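Local structure of ruler protein (Pseudomonas aeruginosa, 5CUK) at residues A[23-28]-A[86-91]; A[40-43]-A[47-50]; A[71-76]-A[95-100]; A[83-86]-A[92-95]. The protein is a molecular ruler of the type III secretion system that probably senses needle length, here represented by its C-terminal substrate-specificity switch domain. All coordinates share one frame; numbering follows the deposited sequence.

Overall arrangement
The domain has a four-stranded mixed sheet, in the order 35-42, 46-54, 59-65, 93-99, with helices packed against it. Contact 2 holds the first hairpin and closes first along the chain, nested inside the long loop that contact 1 closes between helices 11-29 and 77-87. Contacts 3 and 4 both end on strand 93-99 and share Leu95; their centres are about 14 Å apart. Contacts 1 and 4 both use helix 77-87, with centres about 9 Å apart. The centres of contacts 1 and 2 are about 18 Å apart, on opposite sides of the chain's centre, though Arg24 touches Val50. Contact 1 joins two helices, while contacts 3 and 4 fasten helices 67-75 and 77-87 to strand 93-99.

Contact 1 (A[23-28]-A[86-91]); sequences GRIQVA and RLHPEQ
Ile25 of helix 11-29 packs against Leu87 and His88, where helix 77-87 ends. Its CB points toward the 86-91 segment and divides the side chain into two arms. The short arm, CG2, stands anti to the backbone N and comes 3.9 Å from ND1 of His88, approaching the imidazole obliquely. The long arm runs from CG1, which is anti to the carbonyl carbon (chi1 -73°), to CD1. This methyl meets CD2 of Leu87 at 4.0 Å and also lies 4.2 Å from CB of His88. CD1 thus touches both residues, and CG2 meets only the His88 ring of the two.

No hydrogen bond crosses between the segments, and the buried surface is small, 112 Å². The grip is therefore by apolar packing. His88 is the first residue to leave the helical conformation, and it starts a type I beta turn that ends at Gln91. Its ring carries Glu90 OE1 over one face, 3.4 Å above the plane and offset toward the rim. The turn folds the acidic side chain back over the imidazole, which would probably stabilise a positive charge on His88.

Ile25 and His88 both also touch Leu59 at the start of strand 59-65. Leu87 reaches Leu18 and Gln22 of helix 11-29. The contact joins helix 11-29 to the C-terminal end of helix 77-87, near the surface and over the start of strand 59-65.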
loop_
_atom_site.group_PDB
_atom_site.type_symbol
_atom_site.label_atom_id
_atom_site.label_comp_id
_atom_site.label_asym_id
_atom_site.label_seq_id
_atom_site.Cartn_x
_atom_site.Cartn_y
_atom_site.Cartn_z
ATOM N N GLY A 23 2.551 8.361 -3.513
ATOM C CA GLY A 23 2.768 9.546 -2.689
ATOM C C GLY A 23 3.616 9.247 -1.437
ATOM O O GLY A 23 4.531 9.991 -1.127
ATOM N N ARG A 24 3.310 8.168 -0.720
ATOM C CA ARG A 24 3.990 7.891 0.545
ATOM C C ARG A 24 5.444 7.509 0.307
ATOM O O ARG A 24 6.327 7.767 1.143
ATOM C CB ARG A 24 3.291 6.786 1.319
ATOM C CG ARG A 24 1.788 7.032 1.600
ATOM C CD ARG A 24 1.598 8.269 2.461
ATOM N NE ARG A 24 1.187 9.423 1.666
ATOM C CZ ARG A 24 1.408 10.701 2.004
ATOM N NH1 ARG A 24 2.030 11.027 3.152
ATOM N NH2 ARG A 24 0.972 11.663 1.191
ATOM N N ILE A 25 5.689 6.893 -0.838
ATOM C CA ILE A 25 7.023 6.481 -1.169
ATOM C C ILE A 25 7.846 7.739 -1.313
ATOM O O ILE A 25 8.927 7.841 -0.759
ATOM C CB ILE A 25 7.073 5.625 -2.435
ATOM C CG1 ILE A 25 6.503 4.237 -2.159
ATOM C CG2 ILE A 25 8.478 5.413 -2.868
ATOM C CD1 ILE A 25 6.365 3.353 -3.418
ATOM N N GLN A 26 7.306 8.715 -2.026
ATOM C CA GLN A 26 8.003 9.970 -2.202
ATOM C C GLN A 26 8.168 10.699 -0.884
ATOM O O GLN A 26 9.240 11.224 -0.653
ATOM C CB GLN A 26 7.293 10.884 -3.193
ATOM C CG GLN A 26 7.237 10.375 -4.617
ATOM C CD GLN A 26 6.692 11.435 -5.565
ATOM O OE1 GLN A 26 7.148 12.596 -5.554
ATOM N NE2 GLN A 26 5.702 11.054 -6.377
ATOM N N VAL A 27 7.148 10.765 -0.020
ATOM C CA VAL A 27 7.385 11.490 1.251
ATOM C C VAL A 27 8.532 10.846 2.031
ATOM O O VAL A 27 9.383 11.528 2.589
ATOM C CB VAL A 27 6.173 11.533 2.153
ATOM C CG1 VAL A 27 6.514 12.202 3.476
ATOM C CG2 VAL A 27 5.006 12.229 1.455
ATOM N N ALA A 28 8.555 9.523 2.038
ATOM C CA ALA A 28 9.456 8.776 2.901
ATOM C C ALA A 28 10.916 8.837 2.434
ATOM O O ALA A 28 11.854 8.678 3.232
ATOM C CB ALA A 28 9.000 7.337 3.003
ATOM N N ARG A 86 6.140 -3.072 -9.354
ATOM C CA ARG A 86 6.453 -2.450 -10.649
ATOM C C ARG A 86 6.489 -0.943 -10.520
ATOM O O ARG A 86 7.149 -0.249 -11.289
ATOM C CB ARG A 86 5.437 -2.858 -11.710
ATOM C CG ARG A 86 5.259 -4.372 -11.872
ATOM C CD ARG A 86 4.421 -4.683 -13.110
ATOM N NE ARG A 86 3.894 -6.045 -13.143
ATOM C CZ ARG A 86 2.726 -6.356 -13.713
ATOM N NH1 ARG A 86 1.974 -5.403 -14.277
ATOM N NH2 ARG A 86 2.313 -7.613 -13.742
ATOM N N LEU A 87 5.784 -0.466 -9.507
ATOM C CA LEU A 87 5.751 0.932 -9.100
ATOM C C LEU A 87 7.101 1.418 -8.510
ATOM O O LEU A 87 7.463 2.606 -8.600
ATOM C CB LEU A 87 4.602 1.065 -8.086
ATOM C CG LEU A 87 3.840 2.312 -7.664
ATOM C CD1 LEU A 87 2.861 1.906 -6.605
ATOM C CD2 LEU A 87 4.801 3.351 -7.105
ATOM N N HIS A 88 7.837 0.487 -7.903
ATOM C CA HIS A 88 9.100 0.808 -7.212
ATOM C C HIS A 88 10.174 -0.241 -7.515
ATOM O O HIS A 88 10.476 -1.088 -6.686
ATOM C CB HIS A 88 8.849 0.884 -5.706
ATOM C CG HIS A 88 10.044 1.286 -4.903
ATOM N ND1 HIS A 88 10.444 2.594 -4.775
ATOM C CD2 HIS A 88 10.892 0.554 -4.139
ATOM C CE1 HIS A 88 11.504 2.653 -3.985
ATOM N NE2 HIS A 88 11.800 1.426 -3.594
ATOM N N PRO A 89 10.716 -0.224 -8.733
ATOM C CA PRO A 89 11.631 -1.301 -9.141
ATOM C C PRO A 89 12.986 -1.243 -8.434
ATOM O O PRO A 89 13.748 -2.192 -8.521
ATOM C CB PRO A 89 11.806 -1.062 -10.644
ATOM C CG PRO A 89 10.610 -0.249 -11.034
ATOM C CD PRO A 89 10.376 0.652 -9.863
ATOM N N GLU A 90 13.256 -0.170 -7.708
ATOM C CA GLU A 90 14.587 0.034 -7.109
ATOM C C GLU A 90 14.943 -0.970 -6.016
ATOM O O GLU A 90 16.115 -1.244 -5.792
ATOM C CB GLU A 90 14.693 1.439 -6.527
ATOM C CG GLU A 90 14.571 2.556 -7.554
ATOM C CD GLU A 90 13.136 2.966 -7.809
ATOM O OE1 GLU A 90 12.224 2.136 -7.605
ATOM O OE2 GLU A 90 12.928 4.129 -8.218
ATOM N N GLN A 91 13.934 -1.477 -5.310
ATOM C CA GLN A 91 14.141 -2.459 -4.245
ATOM C C GLN A 91 13.012 -3.473 -4.193
ATOM O O GLN A 91 11.905 -3.189 -4.655
ATOM C CB GLN A 91 14.225 -1.807 -2.869
ATOM C CG GLN A 91 14.753 -0.404 -2.791
ATOM C CD GLN A 91 14.666 0.098 -1.371
ATOM O OE1 GLN A 91 15.465 -0.285 -0.508
ATOM N NE2 GLN A 91 13.649 0.910 -1.096
#

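Contact 2 (A[40-43]-A[47-50]); sequences VRLP and AVEV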
loop_
_atom_site.group_PDB
_atom_site.type_symbol
_atom_site.label_atom_id
_atom_site.label_comp_id
_atom_site.label_asym_id
_atom_site.label_seq_id
_atom_site.Cartn_x
_atom_site.Cartn_y
_atom_site.Cartn_z
ATOM N N VAL A 40 -6.394 7.074 3.482
ATOM C CA VAL A 40 -7.019 7.197 2.178
ATOM C C VAL A 40 -8.442 6.623 2.184
ATOM O O VAL A 40 -8.666 5.583 2.777
ATOM C CB VAL A 40 -6.199 6.457 1.126
ATOM C CG1 VAL A 40 -6.635 6.875 -0.243
ATOM C CG2 VAL A 40 -4.703 6.729 1.347
ATOM N N ARG A 41 -9.392 7.293 1.533
ATOM C CA ARG A 41 -10.693 6.666 1.287
ATOM C C ARG A 41 -10.639 5.938 -0.049
ATOM O O ARG A 41 -10.299 6.511 -1.094
ATOM C CB ARG A 41 -11.851 7.681 1.301
ATOM C CG ARG A 41 -11.606 8.923 0.447
ATOM C CD ARG A 41 -12.907 9.547 -0.106
ATOM N NE ARG A 41 -12.633 10.801 -0.817
ATOM C CZ ARG A 41 -13.208 11.164 -1.963
ATOM N NH1 ARG A 41 -14.109 10.374 -2.538
ATOM N NH2 ARG A 41 -12.883 12.318 -2.536
ATOM N N LEU A 42 -10.909 4.646 -0.005
ATOM C CA LEU A 42 -11.081 3.902 -1.237
ATOM C C LEU A 42 -12.589 3.895 -1.515
ATOM O O LEU A 42 -13.382 3.780 -0.579
ATOM C CB LEU A 42 -10.469 2.503 -1.119
ATOM C CG LEU A 42 -8.992 2.536 -0.685
ATOM C CD1 LEU A 42 -8.473 1.139 -0.467
ATOM C CD2 LEU A 42 -8.120 3.272 -1.698
ATOM N N PRO A 43 -12.990 4.087 -2.785
ATOM C CA PRO A 43 -14.403 4.301 -3.103
ATOM C C PRO A 43 -15.292 3.244 -2.481
ATOM O O PRO A 43 -16.281 3.593 -1.832
ATOM C CB PRO A 43 -14.441 4.205 -4.622
ATOM C CG PRO A 43 -13.104 4.571 -5.058
ATOM C CD PRO A 43 -12.162 4.076 -3.999
ATOM N N ALA A 47 -12.210 3.603 4.473
ATOM C CA ALA A 47 -10.984 4.231 4.958
ATOM C C ALA A 47 -9.899 3.206 5.252
ATOM O O ALA A 47 -10.092 2.234 5.978
ATOM C CB ALA A 47 -11.249 5.066 6.188
ATOM N N VAL A 48 -8.740 3.484 4.686
ATOM C CA VAL A 48 -7.603 2.610 4.683
ATOM C C VAL A 48 -6.356 3.455 5.130
ATOM O O VAL A 48 -6.240 4.631 4.783
ATOM C CB VAL A 48 -7.481 2.024 3.268
ATOM C CG1 VAL A 48 -6.120 2.153 2.700
ATOM C CG2 VAL A 48 -7.975 0.621 3.223
ATOM N N GLU A 49 -5.465 2.883 5.936
ATOM C CA GLU A 49 -4.211 3.545 6.269
ATOM C C GLU A 49 -3.082 2.953 5.456
ATOM O O GLU A 49 -2.928 1.735 5.422
ATOM C CB GLU A 49 -3.901 3.409 7.763
ATOM C CG GLU A 49 -2.754 4.299 8.225
ATOM C CD GLU A 49 -3.144 5.794 8.290
ATOM O OE1 GLU A 49 -4.364 6.119 8.267
ATOM O OE2 GLU A 49 -2.220 6.628 8.352
ATOM N N VAL A 50 -2.287 3.802 4.800
ATOM C CA VAL A 50 -1.103 3.340 4.096
ATOM C C VAL A 50 0.150 3.721 4.874
ATOM O O VAL A 50 0.328 4.854 5.206
ATOM C CB VAL A 50 -1.013 3.940 2.696
ATOM C CG1 VAL A 50 0.234 3.444 1.993
ATOM C CG2 VAL A 50 -2.237 3.571 1.902
#
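Val40 and Val48 form an antiparallel hydrogen-bonded pair, with CA atoms 5.3 Å apart, in the beta hairpin of strands 35-42 and 46-54. Val40 N donates a hydrogen bond to Val48 O at 2.8 Å, with an N-H...O angle of 173°. Val48 N returns a bond to Val40 O. The next pair, Arg41 with Ala47, is non-hydrogen-bonded, and its CA atoms are closer, at 4.4 Å. The N-to-C directions of the short strand segments differ by 133°, well away from exactly antiparallel.

The side chains of Val40 and Val48 project from the same face of the sheet, the face covered by helix 11-29 where Val40 meets Arg16 and Ala20. Those of Arg41 and Ala47 project from the other face and are exposed. On the covered face the contacts are purely apolar. CG1 of Val40 is anti to the backbone N (chi1 -165°), which leaves CG2 anti to the carbonyl carbon and brings it 4.0 Å from CG2 of Val50. Two residues on, toward the turn, Leu42 reaches across with CD1. That methyl sits 3.8 Å from CG2 of Val48, and CB and CG1 of Val48 lie slightly farther away. Val48 packs on Ile63 and Ala65 of strand 59-65, so the apolar face continues onto that neighbouring strand.

Val40 O has a second neighbour besides Val48 N: the CA of Ala47 lies 3.5 Å from it in a CA-H...O contact.

Contact 3 (A[71-76]-A[95-100]); sequences ALLQQA and LTFNQQ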
loop_
_atom_site.group_PDB
_atom_site.type_symbol
_atom_site.label_atom_id
_atom_site.label_comp_id
_atom_site.label_asym_id
_atom_site.label_seq_id
_atom_site.Cartn_x
_atom_site.Cartn_y
_atom_site.Cartn_z
ATOM N N ALA A 71 -10.224 -8.651 3.802
ATOM C CA ALA A 71 -10.424 -9.904 3.111
ATOM C C ALA A 71 -10.282 -9.693 1.611
ATOM O O ALA A 71 -9.718 -10.525 0.914
ATOM C CB ALA A 71 -11.790 -10.494 3.439
ATOM N N LEU A 72 -10.783 -8.571 1.117
ATOM C CA LEU A 72 -10.658 -8.272 -0.285
ATOM C C LEU A 72 -9.197 -8.035 -0.652
ATOM O O LEU A 72 -8.751 -8.439 -1.731
ATOM C CB LEU A 72 -11.493 -7.054 -0.636
ATOM C CG LEU A 72 -13.010 -7.257 -0.570
ATOM C CD1 LEU A 72 -13.702 -5.953 -0.878
ATOM C CD2 LEU A 72 -13.415 -8.321 -1.552
ATOM N N LEU A 73 -8.445 -7.393 0.241
ATOM C CA LEU A 73 -7.033 -7.138 -0.064
ATOM C C LEU A 73 -6.243 -8.449 -0.124
ATOM O O LEU A 73 -5.469 -8.668 -1.051
ATOM C CB LEU A 73 -6.419 -6.177 0.970
ATOM C CG LEU A 73 -7.083 -4.791 1.005
ATOM C CD1 LEU A 73 -6.560 -3.969 2.192
ATOM C CD2 LEU A 73 -6.844 -4.067 -0.303
ATOM N N GLN A 74 -6.474 -9.331 0.851
ATOM C CA GLN A 74 -5.769 -10.609 0.914
ATOM C C GLN A 74 -6.123 -11.490 -0.261
ATOM O O GLN A 74 -5.256 -12.177 -0.796
ATOM C CB GLN A 74 -6.070 -11.340 2.219
ATOM C CG GLN A 74 -6.267 -10.390 3.385
ATOM C CD GLN A 74 -5.672 -10.891 4.684
ATOM O OE1 GLN A 74 -4.451 -10.957 4.822
ATOM N NE2 GLN A 74 -6.529 -11.232 5.653
ATOM N N GLN A 75 -7.394 -11.459 -0.678
ATOM C CA GLN A 75 -7.795 -12.219 -1.863
ATOM C C GLN A 75 -7.085 -11.679 -3.091
ATOM O O GLN A 75 -6.847 -12.410 -4.051
ATOM C CB GLN A 75 -9.314 -12.183 -2.076
ATOM C CG GLN A 75 -10.066 -12.859 -0.978
ATOM C CD GLN A 75 -11.558 -12.849 -1.224
ATOM O OE1 GLN A 75 -12.028 -12.627 -2.351
ATOM N NE2 GLN A 75 -12.323 -13.052 -0.156
ATOM N N ALA A 76 -6.751 -10.393 -3.053
ATOM C CA ALA A 76 -6.066 -9.745 -4.164
ATOM C C ALA A 76 -4.569 -9.484 -3.882
ATOM O O ALA A 76 -3.931 -8.727 -4.605
ATOM C CB ALA A 76 -6.756 -8.454 -4.498
ATOM N N LEU A 95 4.984 -6.528 1.194
ATOM C CA LEU A 95 3.594 -6.126 1.388
ATOM C C LEU A 95 2.971 -6.841 2.561
ATOM O O LEU A 95 3.024 -8.051 2.643
ATOM C CB LEU A 95 2.770 -6.422 0.131
ATOM C CG LEU A 95 1.277 -6.143 0.269
ATOM C CD1 LEU A 95 1.042 -4.660 0.466
ATOM C CD2 LEU A 95 0.485 -6.670 -0.936
ATOM N N THR A 96 2.396 -6.084 3.481
ATOM C CA THR A 96 1.702 -6.669 4.611
ATOM C C THR A 96 0.346 -5.970 4.875
ATOM O O THR A 96 0.130 -4.823 4.444
ATOM C CB THR A 96 2.557 -6.592 5.875
ATOM O OG1 THR A 96 2.883 -5.225 6.117
ATOM C CG2 THR A 96 3.860 -7.373 5.705
ATOM N N PHE A 97 -0.544 -6.666 5.589
ATOM C CA PHE A 97 -1.869 -6.147 5.945
ATOM C C PHE A 97 -2.104 -6.114 7.455
ATOM O O PHE A 97 -1.611 -6.955 8.198
ATOM C CB PHE A 97 -2.950 -6.972 5.258
ATOM C CG PHE A 97 -2.811 -6.999 3.785
ATOM C CD1 PHE A 97 -3.058 -5.862 3.040
ATOM C CD2 PHE A 97 -2.388 -8.145 3.135
ATOM C CE1 PHE A 97 -2.891 -5.862 1.663
ATOM C CE2 PHE A 97 -2.224 -8.150 1.761
ATOM C CZ PHE A 97 -2.477 -7.005 1.027
ATOM N N ASN A 98 -2.854 -5.117 7.898
ATOM C CA ASN A 98 -3.056 -4.837 9.315
ATOM C C ASN A 98 -4.533 -4.515 9.526
ATOM O O ASN A 98 -5.212 -4.108 8.578
ATOM C CB ASN A 98 -2.178 -3.655 9.739
ATOM C CG ASN A 98 -1.923 -3.585 11.243
ATOM O OD1 ASN A 98 -1.679 -4.603 11.897
ATOM N ND2 ASN A 98 -1.962 -2.362 11.794
ATOM N N GLN A 99 -5.034 -4.657 10.752
ATOM C CA GLN A 99 -6.403 -4.256 11.035
ATOM C C GLN A 99 -6.470 -2.828 11.564
ATOM O O GLN A 99 -5.591 -2.379 12.277
ATOM C CB GLN A 99 -7.071 -5.223 12.009
ATOM C CG GLN A 99 -8.534 -5.460 11.628
ATOM C CD GLN A 99 -9.339 -6.167 12.715
ATOM O OE1 GLN A 99 -9.026 -7.298 13.102
ATOM N NE2 GLN A 99 -10.406 -5.521 13.179
ATOM N N GLN A 100 -7.532 -2.116 11.197
ATOM C CA GLN A 100 -7.596 -0.670 11.408
ATOM C C GLN A 100 -7.245 -0.238 12.836
ATOM O O GLN A 100 -6.183 0.359 13.077
ATOM C CB GLN A 100 -8.993 -0.160 11.027
ATOM C CG GLN A 100 -9.084 1.360 10.822
ATOM C CD GLN A 100 -8.085 1.899 9.786
ATOM O OE1 GLN A 100 -6.894 2.111 10.085
ATOM N NE2 GLN A 100 -8.571 2.128 8.562
#
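Phe97 of strand 93-99 packs its ring against Leu73 and Gln74 of helix 67-75. The apolar part comes from Leu73. Its CB is 3.6 Å from CE1 of Phe97 and meets the ring obliquely. CD1 of Leu73 follows at 4.1 Å from Phe97 CD1, so CB and one methyl of the leucine bear on the same side of the ring. The chi1 of Phe97, -57°, sets CG anti to the carbonyl carbon and sends the ring over to the helix.

In the polar part two oxygens approach ring carbons. The carbonyl O of Leu73 lies 4.0 Å from CZ of Phe97. Gln74 bends at chi2 (-141°) and brings OE1 3.9 Å from CD2 of Phe97. The amide plane is steeply turned, 71° from the ring plane, and the two side chains run past each other in opposite directions. No hydrogen bond links the two segments.

Other residues also pack on the ring. Ile63 of strand 59-65, Leu70 of helix 67-75 and Arg77 of helix 77-87 all touch Phe97. Leu73 also packs on Ile63 and on Leu45 of a loop.

The contact fastens helix 67-75 to strand 93-99, one of the two edge strands within the chain. Its chemistry is mainly that of an aliphatic-aromatic contact, with buried Leu73 and the exposed Gln74. Holding the two elements together thus depends on shape and apolar surface more than on directed bonds.

Contact 4 (A[83-86]-A[92-95]); sequences RLQR and PVQL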
loop_
_atom_site.group_PDB
_atom_site.type_symbol
_atom_site.label_atom_id
_atom_site.label_comp_id
_atom_site.label_asym_id
_atom_site.label_seq_id
_atom_site.Cartn_x
_atom_site.Cartn_y
_atom_site.Cartn_z
ATOM N N ARG A 83 1.799 -5.129 -8.700
ATOM C CA ARG A 83 1.688 -3.761 -9.183
ATOM C C ARG A 83 2.476 -2.779 -8.330
ATOM O O ARG A 83 2.932 -1.757 -8.809
ATOM C CB ARG A 83 0.223 -3.322 -9.195
ATOM C CG ARG A 83 -0.686 -4.259 -9.991
ATOM C CD ARG A 83 -0.305 -4.161 -11.466
ATOM N NE ARG A 83 -0.382 -2.780 -11.960
ATOM C CZ ARG A 83 -1.414 -2.321 -12.667
ATOM N NH1 ARG A 83 -2.410 -3.154 -12.957
ATOM N NH2 ARG A 83 -1.442 -1.055 -13.101
ATOM N N LEU A 84 2.556 -3.041 -7.042
ATOM C CA LEU A 84 3.330 -2.164 -6.192
ATOM C C LEU A 84 4.815 -2.353 -6.568
ATOM O O LEU A 84 5.517 -1.377 -6.727
ATOM C CB LEU A 84 3.063 -2.457 -4.725
ATOM C CG LEU A 84 1.638 -2.098 -4.298
ATOM C CD1 LEU A 84 1.317 -2.735 -2.974
ATOM C CD2 LEU A 84 1.520 -0.598 -4.227
ATOM N N GLN A 85 5.254 -3.595 -6.779
ATOM C CA GLN A 85 6.659 -3.858 -7.121
ATOM C C GLN A 85 7.055 -3.119 -8.384
ATOM O O GLN A 85 8.153 -2.556 -8.460
ATOM C CB GLN A 85 6.931 -5.351 -7.300
ATOM C CG GLN A 85 8.427 -5.670 -7.524
ATOM C CD GLN A 85 9.294 -5.189 -6.374
ATOM O OE1 GLN A 85 9.436 -5.871 -5.370
ATOM N NE2 GLN A 85 9.845 -4.003 -6.508
ATOM N N ARG A 86 6.140 -3.072 -9.354
ATOM C CA ARG A 86 6.453 -2.450 -10.649
ATOM C C ARG A 86 6.489 -0.943 -10.520
ATOM O O ARG A 86 7.149 -0.249 -11.289
ATOM C CB ARG A 86 5.437 -2.858 -11.710
ATOM C CG ARG A 86 5.259 -4.372 -11.872
ATOM C CD ARG A 86 4.421 -4.683 -13.110
ATOM N NE ARG A 86 3.894 -6.045 -13.143
ATOM C CZ ARG A 86 2.726 -6.356 -13.713
ATOM N NH1 ARG A 86 1.974 -5.403 -14.277
ATOM N NH2 ARG A 86 2.313 -7.613 -13.742
ATOM N N PRO A 92 13.281 -4.655 -3.618
ATOM C CA PRO A 92 12.202 -5.598 -3.329
ATOM C C PRO A 92 11.136 -4.951 -2.454
ATOM O O PRO A 92 11.459 -4.237 -1.498
ATOM C CB PRO A 92 12.915 -6.727 -2.581
ATOM C CG PRO A 92 14.284 -6.709 -3.123
ATOM C CD PRO A 92 14.600 -5.239 -3.321
ATOM N N VAL A 93 9.869 -5.183 -2.798
ATOM C CA VAL A 93 8.756 -4.672 -2.012
ATOM C C VAL A 93 8.281 -5.766 -1.052
ATOM O O VAL A 93 8.219 -6.922 -1.419
ATOM C CB VAL A 93 7.580 -4.197 -2.921
ATOM C CG1 VAL A 93 6.236 -4.348 -2.205
ATOM C CG2 VAL A 93 7.817 -2.750 -3.390
ATOM N N GLN A 94 7.967 -5.403 0.181
ATOM C CA GLN A 94 7.381 -6.342 1.109
ATOM C C GLN A 94 6.035 -5.785 1.537
ATOM O O GLN A 94 5.956 -4.704 2.128
ATOM C CB GLN A 94 8.295 -6.584 2.295
ATOM C CG GLN A 94 9.730 -6.936 1.851
ATOM C CD GLN A 94 10.626 -7.449 2.989
ATOM O OE1 GLN A 94 10.166 -7.652 4.121
ATOM N NE2 GLN A 94 11.902 -7.685 2.675
ATOM N N LEU A 95 4.984 -6.528 1.194
ATOM C CA LEU A 95 3.594 -6.126 1.388
ATOM C C LEU A 95 2.971 -6.841 2.561
ATOM O O LEU A 95 3.024 -8.051 2.643
ATOM C CB LEU A 95 2.770 -6.422 0.131
ATOM C CG LEU A 95 1.277 -6.143 0.269
ATOM C CD1 LEU A 95 1.042 -4.660 0.466
ATOM C CD2 LEU A 95 0.485 -6.670 -0.936
#
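This is a helix-to-strand contact, partly apolar and partly polar, between helix 77-87 and the start of strand 93-99. Three of its five touching residues, Leu84, Val93 and Leu95, are buried. The polar part belongs to Gln85. Its OE1 accepts a hydrogen bond from Val93 N at 2.7 Å, with an N-H...O angle of 152°. The donor is tilted 22° from the carbonyl plane. Gln85 bends at chi2 (59°), which turns the amide toward the strand. OE1 also lies 3.4 Å from CA of Pro92 and 3.5 Å from CB of Val93. The side chains of Gln85 and Val93 run past each other in opposite directions. The other end of the amide is held too, since Gln85 NE2 bonds to Gln91 O. One glutamine of the helix thus holds two backbone groups, Gln91 O and Val93 N, on either side of Pro92 in sequence.

The helix-to-strand link belongs to a beta-alpha-beta crossover: strand 59-65 and strand 93-99 lie parallel and adjacent, and helices 67-75 and 77-87 join them. Backbone hydrogen bonds pair Pro92 (through its carbonyl) and Gln94 with Leu59, and Gln94 with Ile61.

The apolar part is made by Leu84. Its CD1 sits 4.0 Å from CD1 of Leu95, the two side chains crossing at about a right angle. Its CB lies 4.5 Å from CG1 of Val93. Leu18 and Val21 of helix 11-29 also touch Leu84.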